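Local coordinates for phosphoprotein (Lettuce necrotic yellows virus, PDB 3T4R), which is the C-terminal domain of a probable non-catalytic polymerase cofactor that holds the viral polymerase on the nucleoprotein-RNA template and keeps soluble nucleoprotein from coating non-genomic RNA, at residues Ile4-Leu12 with Val30-Leu39. Numbering follows the deposited sequence.
Sequences IRHEKEKLL and VDFLVPDDIL
K8 reaches from helix 4-14 straight into the junction between helices 27-33 and 36-41, a knob set among V30, D31, D36 and L39. Its CG is anti to the carbonyl carbon (chi1 -68°) and the chain beyond is fully extended, which carries the ammonium past V34 to the turn. There K8 NZ donates to V34 O at 2.8 Å, almost in line with the carbonyl, and to D36 OD1, also at 2.8 Å, in a salt bridge. One buried lysine thus ties V34, the first residue past the end of helix 27-33, to the first turn of the following helix; D31 OD1 adds a long salt bridge to NZ.

The methylenes of K8 belong to the tight, apolar part. V30 CG1 packs on K8 CB, and L39 crosses the lysine chain at about a right angle, lodged among I4, E7, K8 and L11. Deeper in, V34 divides its methyls: CG1 faces L11 CD1, while V34 CG2 lies 3.6 Å from L12 CD2.

Toward solvent the contact becomes polar. R5, bent at chi2 and chi3, folds over V30 and turns its guanidinium to D31, the two planes 24° apart. R5 NH2 meets D31 OD2 at 3.0 Å from above the carboxylate plane, whereas the R5 NE bond to D31 OD1 is weak. The side chain of D36 also lies about 3 Å from a bound magnesium ion.

In this helical bundle, I22 of helix 19-22 and the loop residue Y25 adjoin L12, and the long helix 50-72 packs against F32, P35 and I38, with N61 hydrogen-bonding L33 O.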
ATOM      1  N   ILE A   4      12.554  -3.282   4.640  1.00 54.18           N
ATOM      2  CA  ILE A   4      11.180  -2.937   5.025  0.50 51.01           C
ATOM      3  C   ILE A   4      10.411  -2.325   3.876  1.00 46.38           C
ATOM      4  O   ILE A   4       9.357  -2.791   3.559  1.00 42.72           O
ATOM      5  CB  ILE A   4      11.081  -1.969   6.191  0.50 53.12           C
ATOM      6  CG1 ILE A   4       9.644  -1.388   6.215  0.50 51.24           C
ATOM      7  CG2 ILE A   4      12.241  -0.861   6.075  0.50 58.45           C
ATOM      8  CD1 ILE A   4       9.241  -0.913   7.620  0.50 52.94           C
ATOM      9  N   ARG A   5      10.958  -1.250   3.289  1.00 46.30           N
ATOM     10  CA  ARG A   5      10.356  -0.622   2.087  1.00 44.04           C
ATOM     11  C   ARG A   5      10.197  -1.648   0.925  1.00 41.43           C
ATOM     12  O   ARG A   5       9.142  -1.782   0.324  1.00 39.51           O
ATOM     13  CB  ARG A   5      11.290   0.471   1.627  1.00 48.27           C
ATOM     14  CG  ARG A   5      10.739   1.376   0.590  1.00 52.36           C
ATOM     15  CD  ARG A   5       9.552   2.157   1.178  1.00 55.49           C
ATOM     16  NE  ARG A   5       9.797   3.408   1.939  1.00 54.39           N
ATOM     17  CZ  ARG A   5      10.971   3.888   2.288  1.00 55.44           C
ATOM     18  NH1 ARG A   5      12.056   3.254   1.921  1.00 64.77           N
ATOM     19  NH2 ARG A   5      11.070   5.011   2.992  1.00 54.63           N
ATOM     20  N   HIS A   6      11.283  -2.347   0.627  1.00 42.58           N
ATOM     21  CA  HIS A   6      11.290  -3.441  -0.291  1.00 41.05           C
ATOM     22  C   HIS A   6      10.077  -4.336  -0.003  1.00 39.18           C
ATOM     23  O   HIS A   6       9.353  -4.679  -0.922  1.00 37.99           O
ATOM     24  CB  HIS A   6      12.594  -4.202  -0.080  1.00 45.94           C
ATOM     25  CG  HIS A   6      12.764  -5.387  -0.967  1.00 47.60           C
ATOM     26  ND1 HIS A   6      13.397  -5.323  -2.183  1.00 49.66           N
ATOM     27  CD2 HIS A   6      12.390  -6.676  -0.803  1.00 50.93           C
ATOM     28  CE1 HIS A   6      13.398  -6.524  -2.731  1.00 51.51           C
ATOM     29  NE2 HIS A   6      12.774  -7.358  -1.922  1.00 48.81           N
ATOM     30  N   GLU A   7       9.851  -4.721   1.247  1.00 39.36           N
ATOM     31  CA  GLU A   7       8.757  -5.654   1.504  1.00 38.26           C
ATOM     32  C   GLU A   7       7.399  -5.020   1.384  1.00 36.46           C
ATOM     33  O   GLU A   7       6.426  -5.712   1.066  1.00 34.60           O
ATOM     34  CB  GLU A   7       8.857  -6.280   2.870  1.00 41.73           C
ATOM     35  CG  GLU A   7      10.057  -7.177   3.142  1.00 46.06           C
ATOM     36  CD  GLU A   7      10.161  -8.366   2.239  1.00 49.59           C
ATOM     37  OE1 GLU A   7       9.146  -8.985   1.913  1.00 53.85           O
ATOM     38  OE2 GLU A   7      11.279  -8.679   1.819  1.00 53.14           O
ATOM     39  N   LYS A   8       7.320  -3.715   1.621  1.00 34.72           N
ATOM     40  CA  LYS A   8       6.078  -2.957   1.326  1.00 32.24           C
ATOM     41  C   LYS A   8       5.722  -2.897  -0.217  1.00 32.67           C
ATOM     42  O   LYS A   8       4.538  -3.090  -0.613  1.00 31.78           O
ATOM     43  CB  LYS A   8       6.167  -1.530   1.916  1.00 31.28           C
ATOM     44  CG  LYS A   8       6.164  -1.539   3.438  1.00 31.38           C
ATOM     45  CD  LYS A   8       6.172  -0.166   4.016  1.00 32.14           C
ATOM     46  CE  LYS A   8       6.162  -0.315   5.418  1.00 32.44           C
ATOM     47  NZ  LYS A   8       6.009   1.005   6.146  1.00 39.21           N
ATOM     48  N   GLU A   9       6.728  -2.642  -1.037  1.00 32.48           N
ATOM     49  CA  GLU A   9       6.596  -2.631  -2.502  1.00 34.04           C
ATOM     50  C   GLU A   9       6.179  -4.021  -3.014  1.00 34.15           C
ATOM     51  O   GLU A   9       5.343  -4.143  -3.886  1.00 35.03           O
ATOM     52  CB  GLU A   9       7.885  -2.121  -3.139  1.00 34.66           C
ATOM     53  CG  GLU A   9       8.116  -0.630  -2.908  1.00 38.28           C
ATOM     54  CD  GLU A   9       9.463  -0.138  -3.455  1.00 47.72           C
ATOM     55  OE1 GLU A   9       9.994  -0.726  -4.432  1.00 51.66           O
ATOM     56  OE2 GLU A   9      10.055   0.803  -2.875  1.00 55.13           O
ATOM     57  N   LYS A  10       6.714  -5.062  -2.412  1.00 34.44           N
ATOM     58  CA  LYS A  10       6.404  -6.445  -2.765  1.00 33.96           C
ATOM     59  C   LYS A  10       4.980  -6.734  -2.333  1.00 34.10           C
ATOM     60  O   LYS A  10       4.306  -7.420  -3.040  1.00 34.40           O
ATOM     61  CB  LYS A  10       7.366  -7.398  -2.027  1.00 35.91           C
ATOM     62  CG  LYS A  10       7.173  -8.830  -2.356  1.00 37.55           C
ATOM     63  CD  LYS A  10       7.878  -9.861  -1.450  1.00 40.64           C
ATOM     64  CE  LYS A  10       9.372  -9.772  -1.524  1.00 42.62           C
ATOM     65  NZ  LYS A  10      10.059 -10.872  -0.753  1.00 50.33           N
ATOM     66  N   LEU A  11       4.522  -6.198  -1.189  1.00 32.48           N
ATOM     67  CA  LEU A  11       3.159  -6.378  -0.783  1.00 33.60           C
ATOM     68  C   LEU A  11       2.218  -5.743  -1.733  1.00 33.29           C
ATOM     69  O   LEU A  11       1.222  -6.331  -2.107  1.00 36.16           O
ATOM     70  CB  LEU A  11       2.914  -5.751   0.587  1.00 34.37           C
ATOM     71  CG  LEU A  11       1.893  -6.309   1.560  1.00 37.66           C
ATOM     72  CD1 LEU A  11       1.259  -5.270   2.425  1.00 37.24           C
ATOM     73  CD2 LEU A  11       0.839  -7.344   1.087  1.00 37.44           C
ATOM     74  N   LEU A  12       2.483  -4.505  -2.099  1.00 32.26           N
ATOM     75  CA  LEU A  12       1.672  -3.820  -3.092  1.00 33.50           C
ATOM     76  C   LEU A  12       1.572  -4.655  -4.403  1.00 34.93           C
ATOM     77  O   LEU A  12       0.512  -4.737  -4.992  1.00 34.78           O
ATOM     78  CB  LEU A  12       2.262  -2.457  -3.399  1.00 32.57           C
ATOM     79  CG  LEU A  12       2.189  -1.419  -2.296  1.00 35.11           C
ATOM     80  CD1 LEU A  12       2.901  -0.129  -2.640  1.00 32.33           C
ATOM     81  CD2 LEU A  12       0.670  -1.117  -2.013  1.00 39.04           C
ATOM     82  N   VAL A  30       5.052   5.315  -0.521  1.00 39.98           N
ATOM     83  CA  VAL A  30       4.975   3.898  -0.078  1.00 36.95           C
ATOM     84  C   VAL A  30       4.682   3.780   1.456  1.00 37.40           C
ATOM     85  O   VAL A  30       3.764   3.057   1.904  1.00 37.34           O
ATOM     86  CB  VAL A  30       6.261   3.075  -0.470  1.00 36.85           C
ATOM     87  CG1 VAL A  30       6.202   1.692   0.130  1.00 35.53           C
ATOM     88  CG2 VAL A  30       6.408   2.958  -1.998  1.00 37.35           C
ATOM     89  N   ASP A  31       5.468   4.494   2.255  1.00 38.42           N
ATOM     90  CA  ASP A  31       5.298   4.522   3.703  1.00 39.85           C
ATOM     91  C   ASP A  31       3.935   4.983   4.108  1.00 39.01           C
ATOM     92  O   ASP A  31       3.358   4.446   5.019  1.00 40.79           O
ATOM     93  CB  ASP A  31       6.340   5.427   4.392  1.00 42.95           C
ATOM     94  CG  ASP A  31       7.742   4.838   4.410  1.00 43.75           C
ATOM     95  OD1 ASP A  31       7.931   3.627   4.290  1.00 49.52           O
ATOM     96  OD2 ASP A  31       8.664   5.594   4.657  1.00 49.41           O
ATOM     97  N   PHE A  32       3.362   5.921   3.398  1.00 41.92           N
ATOM     98  CA  PHE A  32       2.017   6.407   3.708  1.00 44.45           C
ATOM     99  C   PHE A  32       0.901   5.399   3.291  1.00 43.32           C
ATOM    100  O   PHE A  32      -0.099   5.205   3.982  1.00 44.89           O
ATOM    101  CB  PHE A  32       1.813   7.710   2.981  1.00 49.45           C
ATOM    102  CG  PHE A  32       0.461   8.296   3.168  1.00 58.43           C
ATOM    103  CD1 PHE A  32       0.326   9.585   3.534  1.00 67.21           C
ATOM    104  CD2 PHE A  32      -0.696   7.534   2.966  1.00 63.42           C
ATOM    105  CE1 PHE A  32      -0.946  10.110   3.684  1.00 74.81           C
ATOM    106  CE2 PHE A  32      -1.948   8.054   3.154  1.00 65.77           C
ATOM    107  CZ  PHE A  32      -2.073   9.317   3.508  1.00 71.45           C
ATOM    108  N   LEU A  33       1.074   4.766   2.154  1.00 39.92           N
ATOM    109  CA  LEU A  33       0.091   3.851   1.701  1.00 38.82           C
ATOM    110  C   LEU A  33       0.088   2.547   2.494  1.00 35.14           C
ATOM    111  O   LEU A  33      -0.976   1.949   2.698  1.00 38.40           O
ATOM    112  CB  LEU A  33       0.401   3.548   0.236  1.00 37.12           C
ATOM    113  CG  LEU A  33       0.214   4.679  -0.758  1.00 40.94           C
ATOM    114  CD1 LEU A  33       0.553   4.166  -2.115  1.00 41.59           C
ATOM    115  CD2 LEU A  33      -1.207   5.126  -0.823  1.00 47.26           C
ATOM    116  N   VAL A  34       1.263   2.088   2.849  1.00 32.34           N
ATOM    117  CA  VAL A  34       1.495   0.814   3.573  1.00 31.14           C
ATOM    118  C   VAL A  34       2.240   1.133   4.872  1.00 30.79           C
ATOM    119  O   VAL A  34       3.425   0.993   4.990  1.00 31.76           O
ATOM    120  CB  VAL A  34       2.296  -0.168   2.735  1.00 31.58           C
ATOM    121  CG1 VAL A  34       2.230  -1.535   3.400  1.00 31.28           C
ATOM    122  CG2 VAL A  34       1.678  -0.323   1.306  1.00 31.78           C
ATOM    123  N   PRO A  35       1.512   1.653   5.853  1.00 34.02           N
ATOM    124  CA  PRO A  35       2.124   1.840   7.139  1.00 36.91           C
ATOM    125  C   PRO A  35       2.596   0.461   7.695  1.00 37.14           C
ATOM    126  O   PRO A  35       2.130  -0.567   7.159  1.00 36.62           O
ATOM    127  CB  PRO A  35       0.963   2.422   7.977  1.00 37.78           C
ATOM    128  CG  PRO A  35      -0.027   2.998   6.912  1.00 38.93           C
ATOM    129  CD  PRO A  35       0.078   2.081   5.792  1.00 35.20           C
ATOM    130  N   ASP A  36       3.458   0.417   8.724  1.00 38.63           N
ATOM    131  CA  ASP A  36       4.020  -0.851   9.228  1.00 41.18           C
ATOM    132  C   ASP A  36       2.950  -1.838   9.780  1.00 43.73           C
ATOM    133  O   ASP A  36       3.151  -3.020   9.799  1.00 45.93           O
ATOM    134  CB  ASP A  36       5.021  -0.588  10.375  1.00 45.39           C
ATOM    135  CG  ASP A  36       6.178   0.368   9.977  1.00 44.99           C
ATOM    136  OD1 ASP A  36       6.494   0.413   8.788  1.00 43.94           O
ATOM    137  OD2 ASP A  36       6.774   1.079  10.844  1.00 54.18           O
ATOM    138  N   ASP A  37       1.858  -1.319  10.305  1.00 45.45           N
ATOM    139  CA  ASP A  37       0.746  -2.117  10.809  0.50 48.94           C
ATOM    140  C   ASP A  37       0.083  -2.873   9.669  1.00 45.97           C
ATOM    141  O   ASP A  37      -0.445  -3.938   9.855  1.00 49.45           O
ATOM    142  CB  ASP A  37      -0.285  -1.264  11.585  0.50 53.08           C
ATOM    143  CG  ASP A  37      -0.961  -0.134  10.727  0.50 54.12           C
ATOM    144  OD1 ASP A  37      -2.212  -0.130  10.556  0.50 58.72           O
ATOM    145  OD2 ASP A  37      -0.252   0.800  10.288  0.50 54.64           O
ATOM    146  N   ILE A  38       0.079  -2.278   8.481  1.00 43.02           N
ATOM    147  CA  ILE A  38      -0.529  -2.930   7.300  1.00 42.64           C
ATOM    148  C   ILE A  38       0.370  -4.016   6.713  1.00 42.25           C
ATOM    149  O   ILE A  38      -0.088  -5.118   6.405  1.00 45.16           O
ATOM    150  CB  ILE A  38      -1.011  -1.887   6.252  1.00 42.51           C
ATOM    151  CG1 ILE A  38      -2.191  -1.078   6.862  1.00 46.15           C
ATOM    152  CG2 ILE A  38      -1.406  -2.576   4.928  1.00 41.17           C
ATOM    153  CD1 ILE A  38      -2.785  -0.099   5.932  1.00 51.41           C
ATOM    154  N   LEU A  39       1.667  -3.721   6.634  1.00 39.88           N
ATOM    155  CA  LEU A  39       2.630  -4.708   6.255  1.00 41.56           C
ATOM    156  C   LEU A  39       2.526  -5.918   7.161  1.00 46.16           C
ATOM    157  O   LEU A  39       2.602  -7.015   6.692  1.00 49.67           O
ATOM    158  CB  LEU A  39       4.045  -4.167   6.409  1.00 41.20           C
ATOM    159  CG  LEU A  39       5.205  -4.598   5.488  1.00 43.34           C
ATOM    160  CD1 LEU A  39       6.448  -4.597   6.226  1.00 39.64           C
ATOM    161  CD2 LEU A  39       4.992  -5.838   4.645  1.00 37.33           C
TER